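Local coordinates for protein N5-Carboxyaminoimidazole ribonucleotide synthetase (Staphylococcus aureus subsp. aureus, PDB 3ORR) that catalyses the ATP-dependent conversion of 5-aminoimidazole ribonucleotide and bicarbonate to N5-carboxyaminoimidazole ribonucleotide, at residues S196-R201 with P211-E216. Numbering follows the deposited sequence.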
loop_
_atom_site.group_PDB
_atom_site.type_symbol
_atom_site.label_atom_id
_atom_site.label_comp_id
_atom_site.label_asym_id
_atom_site.label_seq_id
_atom_site.Cartn_x
_atom_site.Cartn_y
_atom_site.Cartn_z
ATOM N N SER A 196 -1.922 21.419 -9.793
ATOM C CA SER A 196 -2.060 21.354 -8.343
ATOM C C SER A 196 -0.767 20.926 -7.651
ATOM O O SER A 196 0.060 20.204 -8.212
ATOM C CB SER A 196 -3.224 20.439 -7.929
ATOM O OG SER A 196 -2.923 19.051 -8.100
ATOM N N LEU A 197 -0.609 21.379 -6.417
ATOM C CA LEU A 197 0.536 21.027 -5.611
ATOM C C LEU A 197 0.051 20.363 -4.307
ATOM O O LEU A 197 -0.683 20.945 -3.525
ATOM C CB LEU A 197 1.351 22.278 -5.319
ATOM C CG LEU A 197 2.797 22.191 -4.943
ATOM C CD1 LEU A 197 3.557 21.299 -5.886
ATOM C CD2 LEU A 197 3.395 23.609 -4.991
ATOM N N THR A 198 0.449 19.115 -4.120
ATOM C CA THR A 198 0.118 18.364 -2.923
ATOM C C THR A 198 1.307 18.553 -1.998
ATOM O O THR A 198 2.450 18.506 -2.440
ATOM C CB THR A 198 -0.095 16.889 -3.260
ATOM O OG1 THR A 198 -1.364 16.751 -3.936
ATOM C CG2 THR A 198 -0.040 16.070 -1.995
ATOM N N VAL A 199 1.027 18.795 -0.725
ATOM C CA VAL A 199 2.033 19.270 0.203
ATOM C C VAL A 199 1.768 18.628 1.548
ATOM O O VAL A 199 0.608 18.376 1.899
ATOM C CB VAL A 199 1.972 20.826 0.341
ATOM C CG1 VAL A 199 3.059 21.352 1.261
ATOM C CG2 VAL A 199 2.091 21.483 -1.043
ATOM N N THR A 200 2.840 18.353 2.296
ATOM C CA THR A 200 2.654 17.831 3.645
ATOM C C THR A 200 3.482 18.675 4.619
ATOM O O THR A 200 4.700 18.965 4.409
ATOM C CB THR A 200 3.095 16.345 3.795
ATOM O OG1 THR A 200 2.448 15.524 2.799
ATOM C CG2 THR A 200 2.671 15.845 5.142
ATOM N N ARG A 201 2.820 19.060 5.689
ATOM C CA ARG A 201 3.451 19.898 6.664
ATOM C C ARG A 201 3.388 19.177 8.009
ATOM O O ARG A 201 2.340 18.583 8.372
ATOM C CB ARG A 201 2.730 21.268 6.630
ATOM C CG ARG A 201 3.173 22.262 7.659
ATOM C CD ARG A 201 3.036 23.747 7.217
ATOM N NE ARG A 201 3.802 24.474 8.223
ATOM C CZ ARG A 201 3.431 24.618 9.488
ATOM N NH1 ARG A 201 2.248 24.157 9.892
ATOM N NH2 ARG A 201 4.217 25.282 10.336
ATOM N N PRO A 211 5.429 16.120 -6.526
ATOM C CA PRO A 211 5.588 16.627 -7.892
ATOM C C PRO A 211 4.366 17.379 -8.375
ATOM O O PRO A 211 3.234 16.912 -8.205
ATOM C CB PRO A 211 5.810 15.360 -8.735
ATOM C CG PRO A 211 6.335 14.306 -7.687
ATOM C CD PRO A 211 5.651 14.662 -6.426
ATOM N N LEU A 212 4.587 18.533 -8.994
ATOM C CA LEU A 212 3.491 19.315 -9.524
ATOM C C LEU A 212 2.640 18.437 -10.426
ATOM O O LEU A 212 3.146 17.710 -11.261
ATOM C CB LEU A 212 4.033 20.506 -10.312
ATOM C CG LEU A 212 3.014 21.526 -10.808
ATOM C CD1 LEU A 212 2.265 22.210 -9.637
ATOM C CD2 LEU A 212 3.752 22.556 -11.740
ATOM N N GLN A 213 1.334 18.496 -10.236
ATOM C CA GLN A 213 0.418 17.628 -10.957
ATOM C C GLN A 213 -0.420 18.472 -11.976
ATOM O O GLN A 213 -0.797 19.617 -11.704
ATOM C CB GLN A 213 -0.507 16.960 -9.962
ATOM C CG GLN A 213 0.233 16.064 -8.945
ATOM C CD GLN A 213 -0.141 16.344 -7.475
ATOM O OE1 GLN A 213 -1.159 17.004 -7.153
ATOM N NE2 GLN A 213 0.675 15.829 -6.585
ATOM N N GLU A 214 -0.723 17.882 -13.123
ATOM C CA GLU A 214 -1.533 18.537 -14.156
ATOM C C GLU A 214 -2.943 17.894 -14.220
ATOM O O GLU A 214 -3.089 16.714 -14.502
ATOM C CB GLU A 214 -0.811 18.428 -15.503
ATOM C CG GLU A 214 -1.570 18.978 -16.696
ATOM C CD GLU A 214 -0.855 18.736 -18.016
ATOM O OE1 GLU A 214 0.369 18.467 -18.014
ATOM O OE2 GLU A 214 -1.533 18.829 -19.063
ATOM N N ASN A 215 -3.971 18.685 -13.970
ATOM C CA ASN A 215 -5.303 18.166 -13.827
ATOM C C ASN A 215 -6.262 18.497 -14.957
ATOM O O ASN A 215 -6.388 19.666 -15.354
ATOM C CB ASN A 215 -5.864 18.662 -12.511
ATOM C CG ASN A 215 -5.036 18.203 -11.347
ATOM O OD1 ASN A 215 -4.610 17.051 -11.309
ATOM N ND2 ASN A 215 -4.772 19.099 -10.402
ATOM N N GLU A 216 -6.939 17.480 -15.484
ATOM C CA GLU A 216 -8.063 17.742 -16.372
ATOM C C GLU A 216 -9.401 17.449 -15.689
ATOM O O GLU A 216 -9.551 16.415 -14.988
ATOM C CB GLU A 216 -7.960 16.982 -17.690
ATOM C CG GLU A 216 -8.944 17.542 -18.774
ATOM C CD GLU A 216 -8.771 16.915 -20.154
ATOM O OE1 GLU A 216 -7.750 16.222 -20.409
ATOM O OE2 GLU A 216 -9.674 17.117 -20.988
HETATM O O HOH W 1 2.431 18.398 -5.895
#
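The beta hairpin of strands 191-201 and 207-218, in the ATP-grasp domain and within a large antiparallel sheet, pairs Ser196 with Gln213 as an antiparallel hydrogen-bonded pair. Two backbone bonds join them: Ser196 N to Gln213 O and Gln213 N to Ser196 O, each 2.9 Å. Two residues further along, a water sits between Thr198 and Pro211, where strand 207-218 is interrupted. It accepts from Thr198 N at 2.8 Å and gives a weak bond to Pro211 O; Thr198 is also backbone-bonded to Phe210.

On the face that carries Ser196 and Gln213, polar side chains meet. With chi1 at 74°, Ser196 OG is flanked by both its backbone N and its carbonyl carbon. From there it donates to Gln213 OE1 at 2.9 Å and accepts from Asn215 ND2 at 3.0 Å, nearly in the Asn215 amide plane. The chain of Gln213 bends at chi2, which brings Gln213 OE1 between the hydroxyls of Ser196 and Thr198, with Thr198 OG1 3.2 Å from Gln213 OE1. Gln213 NE2 is hydrogen-bonded to Tyr281 OH, Asn215 OD1 to Thr225 OG1, and Ser196 OG also to Ser278 OG. Asn215 lies close to His217 and Glu194, which probably bind ATP, so the cluster lies beside the probable nucleotide site.

Beside helix 234-247, Leu197 and Leu212 cross at about a right angle, with Leu197 CD1 4.1 Å from Leu212 CD1.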